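Long-range contact in KmHsv2 (Kluyveromyces marxianus, PDB 3VU4), which probably binds phosphoinositides on membranes as a seven-bladed beta-propeller related to the autophagy protein Atg18: residues T23-I35 against G308-V322. Numbering follows the deposited sequence.
Sequences TDYEFNQDQSCLI and GCKIAWISESSLVVV
Two neighbouring blades of a beta-propeller, the first and the last in the chain, meet here through their innermost strands and the strands next to them. Strand 24-27 runs beside strand 310-313 with axes 8.3 Å apart and only 14° from parallel, a spacing too wide for backbone pairing, and the interface is made by side chains. Lys310 lies over one face of the Tyr25 ring: its CD sits 4.0 Å from the ring centroid in a CH-pi contact, and its NZ stands almost squarely over the same ring as a cation-pi partner. The lysine chain, extended beyond CG, runs across the ring face and leaves the ammonium above the ring, within reach of the Tyr25 carbonyl. There NZ donates a 2.8 Å hydrogen bond to Tyr25 O, almost in line with the carbonyl (169°), and forms a salt bridge to Glu26 OE2, whose hydrogen bond is weak at 3.3 Å. Glu26, bent at chi2 (56°), turns its carboxylate back so that OE1 also accepts from Phe27 N through its anti lone pair; the second hold limits rotation of the group. Asp24, bonded through OD2 to Arg65 and Val64 N of the next blade, may add negative potential near the lysine.

Further along, the Phe27 ring is sandwiched: Ala312 CB lies over its centre, 3.6 Å from the centroid, while Leu34 CD1 covers the opposite face. Val322 CG2 meets Phe27 CZ at 3.8 Å, and Val322 CG1 faces Leu34 CD2 tip to tip. At the turn, Gln31 CG packs on Ala312 CB at 3.5 Å. An apolar seam with a polar lysine contact at one end thus joins two sheets face to face, the inter-blade packing of a seven-bladed beta-propeller where its first and last blades close the ring.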
loop_
_atom_site.group_PDB
_atom_site.type_symbol
_atom_site.label_atom_id
_atom_site.label_comp_id
_atom_site.label_asym_id
_atom_site.label_seq_id
_atom_site.Cartn_x
_atom_site.Cartn_y
_atom_site.Cartn_z
ATOM N N THR A 23 -11.662 -11.960 5.479
ATOM C CA THR A 23 -12.590 -11.059 4.810
ATOM C C THR A 23 -11.947 -9.712 4.489
ATOM O O THR A 23 -12.504 -8.902 3.743
ATOM C CB THR A 23 -13.865 -10.846 5.667
ATOM O OG1 THR A 23 -13.495 -10.487 7.005
ATOM C CG2 THR A 23 -14.691 -12.127 5.710
ATOM N N ASP A 24 -10.765 -9.483 5.054
ATOM C CA ASP A 24 -10.022 -8.253 4.826
ATOM C C ASP A 24 -8.729 -8.324 5.623
ATOM O O ASP A 24 -8.653 -9.017 6.641
ATOM C CB ASP A 24 -10.844 -7.033 5.259
ATOM C CG ASP A 24 -10.289 -5.724 4.710
ATOM O OD1 ASP A 24 -9.841 -5.706 3.544
ATOM O OD2 ASP A 24 -10.318 -4.709 5.434
ATOM N N TYR A 25 -7.711 -7.624 5.139
ATOM C CA TYR A 25 -6.413 -7.590 5.794
ATOM C C TYR A 25 -5.708 -6.323 5.338
ATOM O O TYR A 25 -5.931 -5.850 4.228
ATOM C CB TYR A 25 -5.586 -8.831 5.434
ATOM C CG TYR A 25 -5.296 -9.005 3.958
ATOM C CD1 TYR A 25 -6.335 -9.149 3.031
ATOM C CD2 TYR A 25 -3.978 -9.036 3.487
ATOM C CE1 TYR A 25 -6.070 -9.316 1.665
ATOM C CE2 TYR A 25 -3.698 -9.207 2.126
ATOM C CZ TYR A 25 -4.747 -9.342 1.222
ATOM O OH TYR A 25 -4.477 -9.490 -0.118
ATOM N N GLU A 26 -4.863 -5.769 6.196
ATOM C CA GLU A 26 -4.175 -4.536 5.860
ATOM C C GLU A 26 -3.018 -4.313 6.831
ATOM O O GLU A 26 -3.070 -4.766 7.975
ATOM C CB GLU A 26 -5.179 -3.381 5.933
ATOM C CG GLU A 26 -4.679 -2.052 5.420
ATOM C CD GLU A 26 -4.192 -2.139 3.994
ATOM O OE1 GLU A 26 -3.069 -2.652 3.788
ATOM O OE2 GLU A 26 -4.935 -1.707 3.084
ATOM N N PHE A 27 -1.969 -3.638 6.361
ATOM C CA PHE A 27 -0.796 -3.341 7.184
ATOM C C PHE A 27 -1.029 -2.039 7.948
ATOM O O PHE A 27 -1.866 -1.230 7.548
ATOM C CB PHE A 27 0.436 -3.155 6.297
ATOM C CG PHE A 27 0.797 -4.362 5.504
ATOM C CD1 PHE A 27 1.639 -5.333 6.036
ATOM C CD2 PHE A 27 0.275 -4.546 4.225
ATOM C CE1 PHE A 27 1.955 -6.466 5.311
ATOM C CE2 PHE A 27 0.587 -5.678 3.493
ATOM C CZ PHE A 27 1.429 -6.641 4.037
ATOM N N ASN A 28 -0.301 -1.830 9.044
ATOM C CA ASN A 28 -0.451 -0.572 9.769
ATOM C C ASN A 28 0.434 0.446 9.043
ATOM O O ASN A 28 1.283 0.064 8.240
ATOM C CB ASN A 28 -0.060 -0.719 11.245
ATOM C CG ASN A 28 1.421 -0.962 11.452
ATOM O OD1 ASN A 28 2.188 -1.172 10.501
ATOM N ND2 ASN A 28 1.834 -0.944 12.718
ATOM N N GLN A 29 0.233 1.728 9.323
ATOM C CA GLN A 29 0.958 2.809 8.655
ATOM C C GLN A 29 2.469 2.688 8.403
ATOM O O GLN A 29 2.968 3.262 7.442
ATOM C CB GLN A 29 0.664 4.128 9.366
ATOM C CG GLN A 29 -0.834 4.472 9.481
ATOM C CD GLN A 29 -1.606 3.505 10.376
ATOM O OE1 GLN A 29 -1.057 2.939 11.319
ATOM N NE2 GLN A 29 -2.887 3.329 10.091
ATOM N N ASP A 30 3.206 1.958 9.235
ATOM C CA ASP A 30 4.644 1.817 9.013
ATOM C C ASP A 30 5.033 0.390 8.599
ATOM O O ASP A 30 6.215 0.035 8.580
ATOM C CB ASP A 30 5.417 2.222 10.273
ATOM C CG ASP A 30 5.349 1.172 11.367
ATOM O OD1 ASP A 30 4.235 0.686 11.659
ATOM O OD2 ASP A 30 6.407 0.837 11.941
ATOM N N GLN A 31 4.033 -0.420 8.263
ATOM C CA GLN A 31 4.243 -1.806 7.842
ATOM C C GLN A 31 5.020 -2.679 8.812
ATOM O O GLN A 31 5.860 -3.471 8.392
ATOM C CB GLN A 31 4.953 -1.872 6.494
ATOM C CG GLN A 31 4.077 -1.606 5.313
ATOM C CD GLN A 31 4.018 -0.154 4.964
ATOM O OE1 GLN A 31 3.364 0.232 3.996
ATOM N NE2 GLN A 31 4.709 0.671 5.742
ATOM N N SER A 32 4.753 -2.543 10.102
ATOM C CA SER A 32 5.440 -3.369 11.079
ATOM C C SER A 32 4.426 -4.374 11.611
ATOM O O SER A 32 4.778 -5.353 12.271
ATOM C CB SER A 32 6.003 -2.501 12.209
ATOM O OG SER A 32 5.001 -1.684 12.788
ATOM N N CYS A 33 3.158 -4.123 11.296
ATOM C CA CYS A 33 2.062 -4.990 11.718
ATOM C C CYS A 33 1.039 -5.188 10.615
ATOM O O CYS A 33 0.902 -4.360 9.707
ATOM C CB CYS A 33 1.335 -4.401 12.930
ATOM S SG CYS A 33 2.298 -4.337 14.439
ATOM N N LEU A 34 0.311 -6.296 10.719
ATOM C CA LEU A 34 -0.742 -6.641 9.776
ATOM C C LEU A 34 -1.972 -6.986 10.593
ATOM O O LEU A 34 -1.876 -7.718 11.575
ATOM C CB LEU A 34 -0.352 -7.865 8.939
ATOM C CG LEU A 34 -1.471 -8.496 8.096
ATOM C CD1 LEU A 34 -1.755 -7.642 6.861
ATOM C CD2 LEU A 34 -1.054 -9.894 7.683
ATOM N N ILE A 35 -3.119 -6.435 10.217
ATOM C CA ILE A 35 -4.344 -6.767 10.921
ATOM C C ILE A 35 -5.182 -7.528 9.922
ATOM O O ILE A 35 -5.187 -7.222 8.725
ATOM C CB ILE A 35 -5.115 -5.533 11.436
ATOM C CG1 ILE A 35 -6.360 -6.008 12.191
ATOM C CG2 ILE A 35 -5.526 -4.628 10.295
ATOM C CD1 ILE A 35 -6.849 -5.030 13.238
ATOM N N GLY A 308 -5.956 -12.702 -4.220
ATOM C CA GLY A 308 -5.113 -11.564 -4.519
ATOM C C GLY A 308 -3.983 -11.570 -3.517
ATOM O O GLY A 308 -3.603 -12.636 -3.031
ATOM N N CYS A 309 -3.437 -10.401 -3.209
ATOM C CA CYS A 309 -2.376 -10.310 -2.219
ATOM C C CYS A 309 -2.050 -8.858 -1.958
ATOM O O CYS A 309 -2.554 -7.967 -2.647
ATOM C CB CYS A 309 -1.108 -11.053 -2.679
ATOM S SG CYS A 309 -0.229 -10.358 -4.118
ATOM N N LYS A 310 -1.222 -8.634 -0.942
ATOM C CA LYS A 310 -0.771 -7.297 -0.567
ATOM C C LYS A 310 0.687 -7.443 -0.214
ATOM O O LYS A 310 1.077 -8.432 0.407
ATOM C CB LYS A 310 -1.554 -6.754 0.635
ATOM C CG LYS A 310 -2.978 -6.416 0.271
ATOM C CD LYS A 310 -3.713 -5.621 1.326
ATOM C CE LYS A 310 -5.119 -5.327 0.814
ATOM N NZ LYS A 310 -5.964 -4.582 1.777
ATOM N N ILE A 311 1.498 -6.479 -0.626
ATOM C CA ILE A 311 2.920 -6.549 -0.335
ATOM C C ILE A 311 3.353 -5.378 0.530
ATOM O O ILE A 311 2.642 -4.379 0.656
ATOM C CB ILE A 311 3.746 -6.595 -1.644
ATOM C CG1 ILE A 311 3.647 -5.274 -2.399
ATOM C CG2 ILE A 311 3.196 -7.695 -2.556
ATOM C CD1 ILE A 311 4.226 -5.334 -3.802
ATOM N N ALA A 312 4.514 -5.516 1.149
ATOM C CA ALA A 312 5.034 -4.459 2.001
ATOM C C ALA A 312 6.525 -4.652 2.209
ATOM O O ALA A 312 6.984 -5.754 2.529
ATOM C CB ALA A 312 4.311 -4.462 3.342
ATOM N N TRP A 313 7.287 -3.587 2.000
ATOM C CA TRP A 313 8.725 -3.673 2.209
ATOM C C TRP A 313 8.928 -3.593 3.708
ATOM O O TRP A 313 8.205 -2.883 4.401
ATOM C CB TRP A 313 9.457 -2.524 1.520
ATOM C CG TRP A 313 9.434 -2.607 0.024
ATOM C CD1 TRP A 313 8.408 -2.254 -0.805
ATOM C CD2 TRP A 313 10.504 -3.041 -0.824
ATOM N NE1 TRP A 313 8.775 -2.433 -2.117
ATOM C CE2 TRP A 313 10.055 -2.915 -2.157
ATOM C CE3 TRP A 313 11.798 -3.518 -0.588
ATOM C CZ2 TRP A 313 10.860 -3.250 -3.251
ATOM C CZ3 TRP A 313 12.598 -3.850 -1.675
ATOM C CH2 TRP A 313 12.124 -3.714 -2.992
ATOM N N ILE A 314 9.889 -4.349 4.217
ATOM C CA ILE A 314 10.163 -4.345 5.644
ATOM C C ILE A 314 11.574 -3.832 5.872
ATOM O O ILE A 314 12.055 -3.791 6.999
ATOM C CB ILE A 314 10.019 -5.761 6.250
ATOM C CG1 ILE A 314 10.983 -6.735 5.575
ATOM C CG2 ILE A 314 8.597 -6.241 6.087
ATOM C CD1 ILE A 314 11.060 -8.090 6.261
ATOM N N SER A 315 12.227 -3.444 4.782
ATOM C CA SER A 315 13.582 -2.924 4.829
ATOM C C SER A 315 13.895 -2.363 3.457
ATOM O O SER A 315 13.010 -2.237 2.613
ATOM C CB SER A 315 14.574 -4.028 5.154
ATOM O OG SER A 315 14.981 -4.695 3.978
ATOM N N GLU A 316 15.158 -2.036 3.225
ATOM C CA GLU A 316 15.552 -1.481 1.943
ATOM C C GLU A 316 15.718 -2.571 0.903
ATOM O O GLU A 316 15.677 -2.300 -0.300
ATOM C CB GLU A 316 16.851 -0.689 2.092
ATOM C CG GLU A 316 16.690 0.541 2.968
ATOM C CD GLU A 316 17.962 1.358 3.114
ATOM O OE1 GLU A 316 17.903 2.422 3.771
ATOM O OE2 GLU A 316 19.019 0.944 2.580
ATOM N N SER A 317 15.887 -3.806 1.367
ATOM C CA SER A 317 16.076 -4.927 0.457
ATOM C C SER A 317 15.082 -6.087 0.616
ATOM O O SER A 317 15.037 -6.979 -0.233
ATOM C CB SER A 317 17.498 -5.467 0.603
ATOM O OG SER A 317 17.694 -5.990 1.905
ATOM N N SER A 318 14.298 -6.089 1.692
ATOM C CA SER A 318 13.329 -7.166 1.909
ATOM C C SER A 318 11.880 -6.706 1.932
ATOM O O SER A 318 11.581 -5.589 2.350
ATOM C CB SER A 318 13.627 -7.904 3.216
ATOM O OG SER A 318 14.824 -8.646 3.090
ATOM N N LEU A 319 10.986 -7.580 1.478
ATOM C CA LEU A 319 9.567 -7.280 1.472
ATOM C C LEU A 319 8.768 -8.556 1.714
ATOM O O LEU A 319 9.266 -9.667 1.516
ATOM C CB LEU A 319 9.167 -6.632 0.144
ATOM C CG LEU A 319 9.318 -7.448 -1.135
ATOM C CD1 LEU A 319 8.056 -8.240 -1.357
ATOM C CD2 LEU A 319 9.566 -6.525 -2.324
ATOM N N VAL A 320 7.534 -8.391 2.175
ATOM C CA VAL A 320 6.673 -9.530 2.440
ATOM C C VAL A 320 5.466 -9.515 1.520
ATOM O O VAL A 320 5.032 -8.464 1.036
ATOM C CB VAL A 320 6.147 -9.548 3.901
ATOM C CG1 VAL A 320 7.281 -9.702 4.868
ATOM C CG2 VAL A 320 5.366 -8.284 4.191
ATOM N N VAL A 321 4.940 -10.703 1.266
ATOM C CA VAL A 321 3.766 -10.853 0.430
ATOM C C VAL A 321 2.795 -11.664 1.274
ATOM O O VAL A 321 3.163 -12.708 1.831
ATOM C CB VAL A 321 4.096 -11.603 -0.865
ATOM C CG1 VAL A 321 2.812 -11.892 -1.642
ATOM C CG2 VAL A 321 5.055 -10.762 -1.715
ATOM N N VAL A 322 1.578 -11.156 1.413
ATOM C CA VAL A 322 0.570 -11.849 2.194
ATOM C C VAL A 322 -0.547 -12.355 1.282
ATOM O O VAL A 322 -1.153 -11.585 0.524
ATOM C CB VAL A 322 -0.021 -10.928 3.271
ATOM C CG1 VAL A 322 -1.036 -11.697 4.133
ATOM C CG2 VAL A 322 1.096 -10.381 4.124
HETATM O O HOH W 1 5.809 -0.753 1.723
#